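PDB 2YY5: tryptophan--tRNA ligase from Mycoplasma pneumoniae, which probably catalyses the ATP-dependent attachment of L-tryptophan to tRNA(Trp), working as a homodimeric class I aminoacyl-tRNA synthetase. Local coordinates for residues 31-36 and 71-76; 231-236 and 282-287; 79-84 and 323-328. The protein carries 1 engineered substitution. All coordinates share one frame; numbering follows the deposited sequence.

Contact 1 (31-36 and 71-76); sequences ELQEQC and VGLDPQ
Gln33 reaches from helix 29-35 to the loop 72-74 and uses both ends of its amide on the backbone there. Its oxygen OE1 accepts from the N-H of Asp74: Asp74 N to Gln33 OE1 is 2.9 Å, the N-H...O angle is 175°, and the donor lies in the amide plane on a lone pair. The other end of the amide adds a weak bond, NE2 to the carbonyl O of Gly72 at 3.2 Å, bent to 134°. Gln33 begins with CG wedged between its backbone N and carbonyl carbon (chi1 55°) and then runs straight, which carries the amide off the helix to the loop. One methyl of Leu73, CD1, lies 3.5 Å from Gln33 OE1; the Leu73 side chain also packs on Leu38 and Val40 of strand 37-42. The side chain of Asp74 crosses that of Gln33 at about a right angle and meets it with CB, 3.8 Å from Gln33 NE2. Its carboxylate turns back on its own chain, where OD1 takes the N-H of Gln76 from above the carboxylate plane in an Asx turn. Gly72, with positive phi, closes helix 54-71 in a Schellman motif. A buried, uncharged amide thus reads two backbone groups just past that helix end, which would help to hold the loop leading into strand 78-82 without burying a charge.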
ATOM      1  N   GLU B  31     -18.884 -26.388   5.438  1.00 35.71           N
ATOM      2  CA  GLU B  31     -18.227 -27.651   5.142  1.00 35.85           C
ATOM      3  C   GLU B  31     -16.734 -27.444   5.366  1.00 35.76           C
ATOM      4  O   GLU B  31     -16.042 -28.301   5.920  1.00 31.93           O
ATOM      5  CB  GLU B  31     -18.475 -28.045   3.683  1.00 45.07           C
ATOM      6  CG  GLU B  31     -19.902 -27.803   3.195  1.00 55.75           C
ATOM      7  CD  GLU B  31     -20.117 -28.266   1.759  1.00 65.58           C
ATOM      8  OE1 GLU B  31     -21.220 -28.039   1.210  1.00 62.11           O
ATOM      9  OE2 GLU B  31     -19.182 -28.864   1.181  1.00 73.42           O
ATOM     10  N   LEU B  32     -16.256 -26.282   4.935  1.00 31.36           N
ATOM     11  CA  LEU B  32     -14.850 -25.919   5.055  1.00 31.50           C
ATOM     12  C   LEU B  32     -14.318 -25.886   6.484  1.00 28.31           C
ATOM     13  O   LEU B  32     -13.299 -26.502   6.781  1.00 35.31           O
ATOM     14  CB  LEU B  32     -14.599 -24.565   4.372  1.00 22.49           C
ATOM     15  CG  LEU B  32     -14.603 -24.625   2.841  1.00 18.85           C
ATOM     16  CD1 LEU B  32     -14.488 -23.241   2.234  1.00 19.39           C
ATOM     17  CD2 LEU B  32     -13.450 -25.492   2.399  1.00 18.53           C
ATOM     18  N   GLN B  33     -15.001 -25.166   7.366  1.00 31.73           N
ATOM     19  CA  GLN B  33     -14.567 -25.056   8.755  1.00 33.69           C
ATOM     20  C   GLN B  33     -14.534 -26.413   9.437  1.00 37.39           C
ATOM     21  O   GLN B  33     -14.007 -26.546  10.540  1.00 40.75           O
ATOM     22  CB  GLN B  33     -15.493 -24.126   9.528  1.00 29.12           C
ATOM     23  CG  GLN B  33     -16.949 -24.526   9.452  1.00 32.06           C
ATOM     24  CD  GLN B  33     -17.818 -23.633  10.290  1.00 26.33           C
ATOM     25  OE1 GLN B  33     -17.545 -22.444  10.416  1.00 32.53           O
ATOM     26  NE2 GLN B  33     -18.874 -24.191  10.864  1.00 18.84           N
ATOM     27  N   GLU B  34     -15.100 -27.418   8.779  1.00 39.36           N
ATOM     28  CA  GLU B  34     -15.117 -28.765   9.334  1.00 38.05           C
ATOM     29  C   GLU B  34     -13.949 -29.571   8.768  1.00 37.97           C
ATOM     30  O   GLU B  34     -13.361 -30.399   9.458  1.00 41.63           O
ATOM     31  CB  GLU B  34     -16.439 -29.460   8.992  1.00 33.43           C
ATOM     32  CG  GLU B  34     -17.011 -30.310  10.117  1.00 42.50           C
ATOM     33  CD  GLU B  34     -17.491 -29.484  11.318  1.00 48.45           C
ATOM     34  OE1 GLU B  34     -18.354 -28.594  11.138  1.00 42.40           O
ATOM     35  OE2 GLU B  34     -17.012 -29.734  12.448  1.00 45.51           O
ATOM     36  N   GLN B  35     -13.607 -29.310   7.510  1.00 39.78           N
ATOM     37  CA  GLN B  35     -12.528 -30.021   6.835  1.00 39.01           C
ATOM     38  C   GLN B  35     -11.176 -29.316   6.880  1.00 37.68           C
ATOM     39  O   GLN B  35     -10.131 -29.964   6.863  1.00 40.94           O
ATOM     40  CB  GLN B  35     -12.910 -30.263   5.372  1.00 44.76           C
ATOM     41  CG  GLN B  35     -13.968 -31.332   5.155  1.00 56.67           C
ATOM     42  CD  GLN B  35     -13.462 -32.727   5.492  1.00 65.47           C
ATOM     43  OE1 GLN B  35     -13.214 -33.046   6.657  1.00 66.31           O
ATOM     44  NE2 GLN B  35     -13.301 -33.562   4.468  1.00 63.90           N
ATOM     45  N   CYS B  36     -11.187 -27.993   6.941  1.00 34.21           N
ATOM     46  CA  CYS B  36      -9.933 -27.260   6.951  1.00 28.42           C
ATOM     47  C   CYS B  36      -9.793 -26.298   8.112  1.00 22.06           C
ATOM     48  O   CYS B  36     -10.726 -26.073   8.876  1.00 24.55           O
ATOM     49  CB  CYS B  36      -9.790 -26.440   5.664  1.00 33.14           C
ATOM     50  SG  CYS B  36     -10.275 -27.247   4.129  1.00 40.17           S
ATOM     51  N   VAL B  71     -25.262 -17.495   9.029  1.00 25.03           N
ATOM     52  CA  VAL B  71     -25.158 -18.533   8.033  1.00 25.16           C
ATOM     53  C   VAL B  71     -24.513 -19.809   8.547  1.00 28.86           C
ATOM     54  O   VAL B  71     -24.712 -20.872   7.968  1.00 36.77           O
ATOM     55  CB  VAL B  71     -24.426 -17.990   6.809  1.00 21.61           C
ATOM     56  CG1 VAL B  71     -23.791 -19.108   6.027  1.00 23.24           C
ATOM     57  CG2 VAL B  71     -25.426 -17.229   5.946  1.00 18.05           C
ATOM     58  N   GLY B  72     -23.756 -19.717   9.635  1.00 31.61           N
ATOM     59  CA  GLY B  72     -23.131 -20.913  10.176  1.00 32.72           C
ATOM     60  C   GLY B  72     -21.631 -20.859  10.417  1.00 33.64           C
ATOM     61  O   GLY B  72     -21.056 -21.818  10.940  1.00 31.19           O
ATOM     62  N   LEU B  73     -20.983 -19.764  10.028  1.00 30.50           N
ATOM     63  CA  LEU B  73     -19.547 -19.637  10.252  1.00 29.78           C
ATOM     64  C   LEU B  73     -19.386 -19.607  11.768  1.00 29.26           C
ATOM     65  O   LEU B  73     -19.917 -18.719  12.449  1.00 24.64           O
ATOM     66  CB  LEU B  73     -19.014 -18.348   9.619  1.00 26.11           C
ATOM     67  CG  LEU B  73     -17.498 -18.147   9.641  1.00 29.50           C
ATOM     68  CD1 LEU B  73     -16.792 -19.310   8.956  1.00 20.10           C
ATOM     69  CD2 LEU B  73     -17.166 -16.840   8.940  1.00 33.21           C
ATOM     70  N   ASP B  74     -18.665 -20.594  12.290  1.00 25.82           N
ATOM     71  CA  ASP B  74     -18.459 -20.735  13.730  1.00 28.39           C
ATOM     72  C   ASP B  74     -17.085 -20.270  14.182  1.00 21.86           C
ATOM     73  O   ASP B  74     -16.079 -20.879  13.837  1.00 20.71           O
ATOM     74  CB  ASP B  74     -18.649 -22.203  14.131  1.00 33.71           C
ATOM     75  CG  ASP B  74     -18.715 -22.402  15.636  1.00 37.28           C
ATOM     76  OD1 ASP B  74     -18.472 -21.434  16.391  1.00 31.43           O
ATOM     77  OD2 ASP B  74     -19.013 -23.541  16.063  1.00 44.24           O
ATOM     78  N   PRO B  75     -17.027 -19.189  14.976  1.00 26.20           N
ATOM     79  CA  PRO B  75     -15.749 -18.662  15.466  1.00 27.13           C
ATOM     80  C   PRO B  75     -14.964 -19.637  16.343  1.00 27.81           C
ATOM     81  O   PRO B  75     -13.814 -19.376  16.700  1.00 32.73           O
ATOM     82  CB  PRO B  75     -16.155 -17.379  16.201  1.00 29.47           C
ATOM     83  CG  PRO B  75     -17.568 -17.657  16.631  1.00 28.61           C
ATOM     84  CD  PRO B  75     -18.152 -18.347  15.423  1.00 27.72           C
ATOM     85  N   GLN B  76     -15.580 -20.761  16.693  1.00 29.93           N
ATOM     86  CA  GLN B  76     -14.896 -21.770  17.496  1.00 34.05           C
ATOM     87  C   GLN B  76     -14.244 -22.792  16.567  1.00 34.65           C
ATOM     88  O   GLN B  76     -13.277 -23.454  16.938  1.00 33.95           O
ATOM     89  CB  GLN B  76     -15.870 -22.496  18.430  1.00 39.87           C
ATOM     90  CG  GLN B  76     -16.346 -21.689  19.631  1.00 47.04           C
ATOM     91  CD  GLN B  76     -17.029 -22.570  20.664  1.00 54.84           C
ATOM     92  OE1 GLN B  76     -16.375 -23.327  21.384  1.00 57.75           O
ATOM     93  NE2 GLN B  76     -18.351 -22.489  20.730  1.00 58.12           N
TER

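Contact 2 (231-236 and 282-287); sequences TTDSFN and KSYLDL
Neither backbone hydrogen-bonds to the other where residues 231-236, an irregular loop, pass the first turn of helix 284-308; the closest CA pair, Asn236 and Tyr284, is 6.9 Å apart. Asp233 is nearly fully extended, and Asn236 has positive phi. On the helix side Ser283 is the N-cap, and with Asp286 it forms a capping box: Asp286 OD1 accepts from Ser283 N at 2.8 Å, whereas the return bond from Asp286 N to Ser283 OG is weak. The side chain of Tyr284 reaches from the helix to the loop. Its OH donates to Asp233 OD1, O to O 2.5 Å, on the syn side of the carboxylate, whose plane stands 84° from that of the ring. The same OD1 takes the N-H of Phe235 on its anti side, N to OD1 3.0 Å, an Asx turn that holds the carboxylate facing the phenol; Asp233 CG sits between its own N and carbonyl carbon (chi1 55°), which folds the group back for this turn. Thr232 comes to the ring edge near its plane, with OG1 3.4 Å from Tyr284 CD1. Asn236 contributes its backbone, CA lying 3.5 Å from Tyr284 CZ in an oblique approach. Val248 of helix 246-259 also packs on the Tyr284 side chain, and Lys237 N bonds to the phenol oxygen. Donating to a carboxylate while accepting from a backbone amide, the hydroxyl of the buried Tyr284 ties a surface loop to the helix start, and the two donors on Asp233 OD1 would be expected to stabilise its negative charge.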
ATOM      1  N   THR B 231     -35.934 -13.262 -16.702  1.00 29.74           N
ATOM      2  CA  THR B 231     -35.966 -13.501 -18.138  1.00 30.48           C
ATOM      3  C   THR B 231     -35.633 -14.964 -18.447  1.00 31.20           C
ATOM      4  O   THR B 231     -34.659 -15.516 -17.932  1.00 28.01           O
ATOM      5  CB  THR B 231     -34.976 -12.567 -18.891  1.00 31.87           C
ATOM      6  OG1 THR B 231     -33.634 -12.890 -18.534  1.00 35.08           O
ATOM      7  CG2 THR B 231     -35.242 -11.111 -18.537  1.00 31.25           C
ATOM      8  N   THR B 232     -36.465 -15.593 -19.274  1.00 30.00           N
ATOM      9  CA  THR B 232     -36.265 -16.988 -19.655  1.00 28.94           C
ATOM     10  C   THR B 232     -35.956 -17.066 -21.151  1.00 27.37           C
ATOM     11  O   THR B 232     -34.935 -16.559 -21.610  1.00 28.56           O
ATOM     12  CB  THR B 232     -37.525 -17.843 -19.330  1.00 29.11           C
ATOM     13  OG1 THR B 232     -38.670 -17.275 -19.976  1.00 29.78           O
ATOM     14  CG2 THR B 232     -37.782 -17.880 -17.830  1.00 16.73           C
ATOM     15  N   ASP B 233     -36.846 -17.694 -21.910  1.00 29.98           N
ATOM     16  CA  ASP B 233     -36.675 -17.833 -23.352  1.00 31.65           C
ATOM     17  C   ASP B 233     -37.977 -18.363 -23.926  1.00 33.43           C
ATOM     18  O   ASP B 233     -38.916 -18.630 -23.175  1.00 32.93           O
ATOM     19  CB  ASP B 233     -35.523 -18.800 -23.660  1.00 36.07           C
ATOM     20  CG  ASP B 233     -35.698 -20.153 -22.994  1.00 38.13           C
ATOM     21  OD1 ASP B 233     -36.696 -20.842 -23.293  1.00 42.40           O
ATOM     22  OD2 ASP B 233     -34.840 -20.531 -22.169  1.00 41.38           O
ATOM     23  N   SER B 234     -38.044 -18.518 -25.245  1.00 35.56           N
ATOM     24  CA  SER B 234     -39.266 -19.021 -25.865  1.00 42.06           C
ATOM     25  C   SER B 234     -39.117 -20.424 -26.450  1.00 42.11           C
ATOM     26  O   SER B 234     -39.691 -20.739 -27.499  1.00 44.32           O
ATOM     27  CB  SER B 234     -39.775 -18.040 -26.939  1.00 40.36           C
ATOM     28  OG  SER B 234     -38.766 -17.697 -27.870  1.00 46.85           O
ATOM     29  N   PHE B 235     -38.352 -21.264 -25.752  1.00 40.94           N
ATOM     30  CA  PHE B 235     -38.120 -22.649 -26.165  1.00 40.42           C
ATOM     31  C   PHE B 235     -38.934 -23.603 -25.293  1.00 39.46           C
ATOM     32  O   PHE B 235     -39.037 -24.790 -25.586  1.00 40.68           O
ATOM     33  CB  PHE B 235     -36.639 -23.022 -26.027  1.00 39.14           C
ATOM     34  CG  PHE B 235     -35.728 -22.267 -26.947  1.00 44.01           C
ATOM     35  CD1 PHE B 235     -35.899 -22.331 -28.329  1.00 41.99           C
ATOM     36  CD2 PHE B 235     -34.678 -21.506 -26.434  1.00 46.65           C
ATOM     37  CE1 PHE B 235     -35.038 -21.647 -29.192  1.00 46.47           C
ATOM     38  CE2 PHE B 235     -33.811 -20.819 -27.283  1.00 47.86           C
ATOM     39  CZ  PHE B 235     -33.990 -20.889 -28.668  1.00 49.54           C
ATOM     40  N   ASN B 236     -39.501 -23.065 -24.219  1.00 38.44           N
ATOM     41  CA  ASN B 236     -40.293 -23.835 -23.264  1.00 41.96           C
ATOM     42  C   ASN B 236     -39.750 -25.230 -22.977  1.00 43.71           C
ATOM     43  O   ASN B 236     -40.396 -26.239 -23.267  1.00 48.77           O
ATOM     44  CB  ASN B 236     -41.751 -23.923 -23.718  1.00 42.73           C
ATOM     45  CG  ASN B 236     -42.623 -24.674 -22.727  1.00 44.79           C
ATOM     46  OD1 ASN B 236     -42.779 -25.891 -22.818  1.00 53.43           O
ATOM     47  ND2 ASN B 236     -43.182 -23.953 -21.762  1.00 45.72           N
ATOM     48  N   LYS B 282     -43.792 -29.553 -16.693  1.00 39.05           N
ATOM     49  CA  LYS B 282     -44.232 -28.287 -16.113  1.00 36.92           C
ATOM     50  C   LYS B 282     -43.751 -27.044 -16.855  1.00 37.07           C
ATOM     51  O   LYS B 282     -42.837 -27.110 -17.678  1.00 38.31           O
ATOM     52  CB  LYS B 282     -43.806 -28.243 -14.645  1.00 36.98           C
ATOM     53  CG  LYS B 282     -44.326 -29.442 -13.869  1.00 36.81           C
ATOM     54  CD  LYS B 282     -43.812 -29.494 -12.456  1.00 40.49           C
ATOM     55  CE  LYS B 282     -44.355 -30.725 -11.743  1.00 39.59           C
ATOM     56  NZ  LYS B 282     -45.834 -30.699 -11.631  1.00 33.29           N
ATOM     57  N   SER B 283     -44.379 -25.911 -16.551  1.00 34.75           N
ATOM     58  CA  SER B 283     -44.055 -24.638 -17.193  1.00 31.56           C
ATOM     59  C   SER B 283     -42.929 -23.884 -16.507  1.00 34.35           C
ATOM     60  O   SER B 283     -42.532 -24.215 -15.388  1.00 35.11           O
ATOM     61  CB  SER B 283     -45.284 -23.739 -17.205  1.00 29.91           C
ATOM     62  OG  SER B 283     -45.597 -23.325 -15.889  1.00 21.22           O
ATOM     63  N   TYR B 284     -42.419 -22.863 -17.192  1.00 34.89           N
ATOM     64  CA  TYR B 284     -41.354 -22.031 -16.644  1.00 31.38           C
ATOM     65  C   TYR B 284     -41.884 -21.353 -15.382  1.00 32.86           C
ATOM     66  O   TYR B 284     -41.136 -21.063 -14.448  1.00 28.04           O
ATOM     67  CB  TYR B 284     -40.930 -20.963 -17.657  1.00 26.42           C
ATOM     68  CG  TYR B 284     -40.039 -21.455 -18.783  1.00 25.43           C
ATOM     69  CD1 TYR B 284     -39.570 -20.569 -19.755  1.00 24.04           C
ATOM     70  CD2 TYR B 284     -39.626 -22.787 -18.854  1.00 23.50           C
ATOM     71  CE1 TYR B 284     -38.712 -20.990 -20.763  1.00 24.68           C
ATOM     72  CE2 TYR B 284     -38.765 -23.219 -19.859  1.00 21.31           C
ATOM     73  CZ  TYR B 284     -38.308 -22.312 -20.809  1.00 28.10           C
ATOM     74  OH  TYR B 284     -37.430 -22.718 -21.792  1.00 23.86           O
ATOM     75  N   LEU B 285     -43.187 -21.109 -15.346  1.00 35.67           N
ATOM     76  CA  LEU B 285     -43.768 -20.468 -14.180  1.00 41.48           C
ATOM     77  C   LEU B 285     -43.670 -21.397 -12.974  1.00 41.10           C
ATOM     78  O   LEU B 285     -43.539 -20.933 -11.845  1.00 49.72           O
ATOM     79  CB  LEU B 285     -45.226 -20.082 -14.445  1.00 47.67           C
ATOM     80  CG  LEU B 285     -45.518 -19.393 -15.786  1.00 56.91           C
ATOM     81  CD1 LEU B 285     -44.461 -18.328 -16.092  1.00 56.64           C
ATOM     82  CD2 LEU B 285     -45.533 -20.444 -16.884  1.00 53.52           C
ATOM     83  N   ASP B 286     -43.717 -22.705 -13.213  1.00 35.23           N
ATOM     84  CA  ASP B 286     -43.624 -23.689 -12.136  1.00 31.56           C
ATOM     85  C   ASP B 286     -42.222 -23.691 -11.539  1.00 32.09           C
ATOM     86  O   ASP B 286     -42.032 -23.998 -10.361  1.00 29.74           O
ATOM     87  CB  ASP B 286     -43.959 -25.083 -12.667  1.00 36.88           C
ATOM     88  CG  ASP B 286     -45.424 -25.234 -13.020  1.00 38.16           C
ATOM     89  OD1 ASP B 286     -45.725 -25.850 -14.064  1.00 39.07           O
ATOM     90  OD2 ASP B 286     -46.278 -24.750 -12.251  1.00 44.69           O
ATOM     91  N   LEU B 287     -41.243 -23.353 -12.374  1.00 31.68           N
ATOM     92  CA  LEU B 287     -39.849 -23.288 -11.959  1.00 32.65           C
ATOM     93  C   LEU B 287     -39.637 -22.048 -11.097  1.00 31.78           C
ATOM     94  O   LEU B 287     -38.998 -22.116 -10.046  1.00 31.21           O
ATOM     95  CB  LEU B 287     -38.932 -23.239 -13.193  1.00 31.99           C
ATOM     96  CG  LEU B 287     -37.423 -23.030 -13.015  1.00 29.68           C
ATOM     97  CD1 LEU B 287     -36.829 -24.114 -12.123  1.00 28.32           C
ATOM     98  CD2 LEU B 287     -36.752 -23.044 -14.378  1.00 22.81           C
TER

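Contact 3 (79-84 and 323-328); sequences CLFLQS and NQAQAT
One face of the Phe81 ring carries the methyl of Ala325: CB lies 3.6 Å from the ring centroid and 15° off the normal, a CH-pi contact. The methyl is shifted slightly toward the rim, nearest to Phe81 CD2 at 3.5 Å. The rings of Phe41 and Tyr146 also meet Phe81, neither parallel to it. The second flat group, the amide of Gln324, lies against Cys79, Gln324 CD 3.7 Å from Cys79 CB; no hydrogen bond joins the two segments. The extended chain of Gln324 passes Cys79 SG with its CB and CG and brings the amide to Cys79 CB. With SG anti to its backbone N (chi1 174°), Cys79 lays its sulfur beside the helix, 3.8 Å from Ala325 CB. The Phe81 side chain is about 7 Å from that of Asp142, predicted to bind L-tryptophan. Strand 79-82 and helix 323-328 cross at -92°, axes 8.1 Å apart. Cys79 and Phe81 face helix 311-340, while Leu80 turns onto helix 54-71. Helix 311-340 thus packs against one side of the parallel sheet at its outermost strand 78-82, Thr328 also touching Phe39 of strand 37-42; past the strand, Ser84 O hydrogen-bonds to Tyr337 OH of the second subunit.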
ATOM      1  N   CYS B  79     -11.778 -18.925  11.879  1.00 23.27           N
ATOM      2  CA  CYS B  79     -11.231 -17.628  12.259  1.00 22.08           C
ATOM      3  C   CYS B  79     -11.848 -16.545  11.387  1.00 23.52           C
ATOM      4  O   CYS B  79     -11.624 -16.521  10.178  1.00 28.02           O
ATOM      5  CB  CYS B  79      -9.717 -17.608  12.071  1.00 22.22           C
ATOM      6  SG  CYS B  79      -8.989 -15.985  12.368  1.00 32.98           S
ATOM      7  N   LEU B  80     -12.622 -15.653  11.996  1.00 21.03           N
ATOM      8  CA  LEU B  80     -13.276 -14.572  11.264  1.00 22.51           C
ATOM      9  C   LEU B  80     -12.748 -13.227  11.762  1.00 21.82           C
ATOM     10  O   LEU B  80     -12.937 -12.875  12.922  1.00 21.93           O
ATOM     11  CB  LEU B  80     -14.794 -14.660  11.465  1.00 17.18           C
ATOM     12  CG  LEU B  80     -15.682 -13.509  10.974  1.00 21.29           C
ATOM     13  CD1 LEU B  80     -15.556 -13.319   9.459  1.00  9.13           C
ATOM     14  CD2 LEU B  80     -17.129 -13.816  11.367  1.00 12.41           C
ATOM     15  N   PHE B  81     -12.090 -12.475  10.886  1.00 19.15           N
ATOM     16  CA  PHE B  81     -11.526 -11.194  11.290  1.00 14.34           C
ATOM     17  C   PHE B  81     -11.789 -10.039  10.327  1.00 10.82           C
ATOM     18  O   PHE B  81     -12.324 -10.236   9.243  1.00  4.86           O
ATOM     19  CB  PHE B  81     -10.020 -11.351  11.506  1.00 10.24           C
ATOM     20  CG  PHE B  81      -9.243 -11.670  10.250  1.00  9.56           C
ATOM     21  CD1 PHE B  81      -8.464 -10.692   9.632  1.00 10.09           C
ATOM     22  CD2 PHE B  81      -9.223 -12.965   9.735  1.00 10.50           C
ATOM     23  CE1 PHE B  81      -7.663 -11.003   8.528  1.00  9.49           C
ATOM     24  CE2 PHE B  81      -8.423 -13.286   8.628  1.00 11.35           C
ATOM     25  CZ  PHE B  81      -7.640 -12.303   8.027  1.00  4.31           C
ATOM     26  N   LEU B  82     -11.414  -8.828  10.743  1.00 12.99           N
ATOM     27  CA  LEU B  82     -11.586  -7.639   9.913  1.00 12.87           C
ATOM     28  C   LEU B  82     -10.215  -7.244   9.389  1.00 16.47           C
ATOM     29  O   LEU B  82      -9.336  -6.867  10.163  1.00 17.41           O
ATOM     30  CB  LEU B  82     -12.177  -6.482  10.722  1.00 13.21           C
ATOM     31  CG  LEU B  82     -12.409  -5.214   9.894  1.00 14.24           C
ATOM     32  CD1 LEU B  82     -13.557  -5.481   8.942  1.00 10.15           C
ATOM     33  CD2 LEU B  82     -12.729  -4.015  10.781  1.00 10.55           C
ATOM     34  N   GLN B  83     -10.046  -7.341   8.072  1.00 14.93           N
ATOM     35  CA  GLN B  83      -8.788  -7.024   7.402  1.00 15.97           C
ATOM     36  C   GLN B  83      -8.041  -5.805   7.962  1.00 14.81           C
ATOM     37  O   GLN B  83      -6.847  -5.875   8.243  1.00 11.56           O
ATOM     38  CB  GLN B  83      -9.050  -6.838   5.899  1.00 17.25           C
ATOM     39  CG  GLN B  83      -7.814  -6.551   5.056  1.00 14.06           C
ATOM     40  CD  GLN B  83      -8.147  -6.399   3.585  1.00 15.85           C
ATOM     41  OE1 GLN B  83      -9.254  -6.005   3.231  1.00 15.19           O
ATOM     42  NE2 GLN B  83      -7.184  -6.694   2.721  1.00 13.98           N
ATOM     43  N   SER B  84      -8.743  -4.695   8.133  1.00 17.21           N
ATOM     44  CA  SER B  84      -8.113  -3.487   8.645  1.00 15.82           C
ATOM     45  C   SER B  84      -7.582  -3.605  10.078  1.00 19.67           C
ATOM     46  O   SER B  84      -6.799  -2.754  10.509  1.00 18.50           O
ATOM     47  CB  SER B  84      -9.093  -2.303   8.555  1.00 19.98           C
ATOM     48  OG  SER B  84     -10.189  -2.443   9.451  1.00 14.63           O
ATOM     49  N   ASN B 323      -6.780 -11.526  16.902  1.00 18.46           N
ATOM     50  CA  ASN B 323      -5.645 -12.132  17.566  1.00 22.63           C
ATOM     51  C   ASN B 323      -5.213 -13.418  16.894  1.00 25.11           C
ATOM     52  O   ASN B 323      -4.028 -13.614  16.634  1.00 26.15           O
ATOM     53  CB  ASN B 323      -5.972 -12.399  19.033  1.00 20.48           C
ATOM     54  CG  ASN B 323      -6.232 -11.128  19.797  1.00 27.08           C
ATOM     55  OD1 ASN B 323      -5.566 -10.116  19.574  1.00 20.90           O
ATOM     56  ND2 ASN B 323      -7.196 -11.170  20.711  1.00 28.50           N
ATOM     57  N   GLN B 324      -6.178 -14.287  16.609  1.00 24.22           N
ATOM     58  CA  GLN B 324      -5.893 -15.570  15.987  1.00 23.84           C
ATOM     59  C   GLN B 324      -5.239 -15.405  14.622  1.00 22.27           C
ATOM     60  O   GLN B 324      -4.188 -15.980  14.360  1.00 25.96           O
ATOM     61  CB  GLN B 324      -7.184 -16.390  15.868  1.00 29.29           C
ATOM     62  CG  GLN B 324      -6.972 -17.796  15.318  1.00 40.67           C
ATOM     63  CD  GLN B 324      -8.236 -18.652  15.324  1.00 45.41           C
ATOM     64  OE1 GLN B 324      -8.203 -19.825  14.934  1.00 49.03           O
ATOM     65  NE2 GLN B 324      -9.353 -18.073  15.765  1.00 42.72           N
ATOM     66  N   ALA B 325      -5.860 -14.612  13.759  1.00 21.58           N
ATOM     67  CA  ALA B 325      -5.335 -14.377  12.422  1.00 22.55           C
ATOM     68  C   ALA B 325      -3.957 -13.742  12.516  1.00 23.77           C
ATOM     69  O   ALA B 325      -3.034 -14.079  11.774  1.00 25.41           O
ATOM     70  CB  ALA B 325      -6.280 -13.463  11.647  1.00 15.16           C
ATOM     71  N   GLN B 326      -3.828 -12.813  13.444  1.00 24.74           N
ATOM     72  CA  GLN B 326      -2.577 -12.115  13.631  1.00 28.00           C
ATOM     73  C   GLN B 326      -1.491 -13.077  14.094  1.00 28.62           C
ATOM     74  O   GLN B 326      -0.308 -12.802  13.937  1.00 31.00           O
ATOM     75  CB  GLN B 326      -2.779 -10.992  14.636  1.00 27.56           C
ATOM     76  CG  GLN B 326      -1.670  -9.985  14.668  1.00 31.35           C
ATOM     77  CD  GLN B 326      -2.134  -8.678  15.257  1.00 33.55           C
ATOM     78  OE1 GLN B 326      -2.746  -8.649  16.326  1.00 32.15           O
ATOM     79  NE2 GLN B 326      -1.850  -7.583  14.561  1.00 33.13           N
ATOM     80  N   ALA B 327      -1.897 -14.215  14.647  1.00 30.88           N
ATOM     81  CA  ALA B 327      -0.939 -15.209  15.119  1.00 33.81           C
ATOM     82  C   ALA B 327      -0.118 -15.760  13.955  1.00 36.24           C
ATOM     83  O   ALA B 327       1.108 -15.857  14.041  1.00 39.27           O
ATOM     84  CB  ALA B 327      -1.663 -16.344  15.826  1.00 35.04           C
ATOM     85  N   THR B 328      -0.788 -16.121  12.865  1.00 28.04           N
ATOM     86  CA  THR B 328      -0.065 -16.640  11.715  1.00 26.29           C
ATOM     87  C   THR B 328       0.413 -15.537  10.758  1.00 24.46           C
ATOM     88  O   THR B 328       1.405 -15.716  10.054  1.00 23.52           O
ATOM     89  CB  THR B 328      -0.895 -17.711  10.951  1.00 24.94           C
ATOM     90  OG1 THR B 328      -0.867 -17.436   9.545  1.00 28.61           O
ATOM     91  CG2 THR B 328      -2.324 -17.752  11.454  1.00 25.13           C
TER

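Contacts 1 and 3 adjoin: their centres are 15 Å apart, and Leu73 CD2 meets Leu80 CD2 at 3.9 Å. They serve successive parts of the chain, the loop entering strand 78-82 and that strand itself. Contact 3 is buried and essentially apolar, with the side chain of Phe81 about 9 Å from the bound tryptophanyl sulfamoyl adenosine; contact 1, partly buried, relies on a neutral amide bonded to backbone. Contact 2 is a surface contact about 46 Å from contact 3 between centres, across the centre of the chain, and brings in a carboxylate. Helix 284-308, which begins in contact 2, is followed directly by helix 311-340 of contact 3.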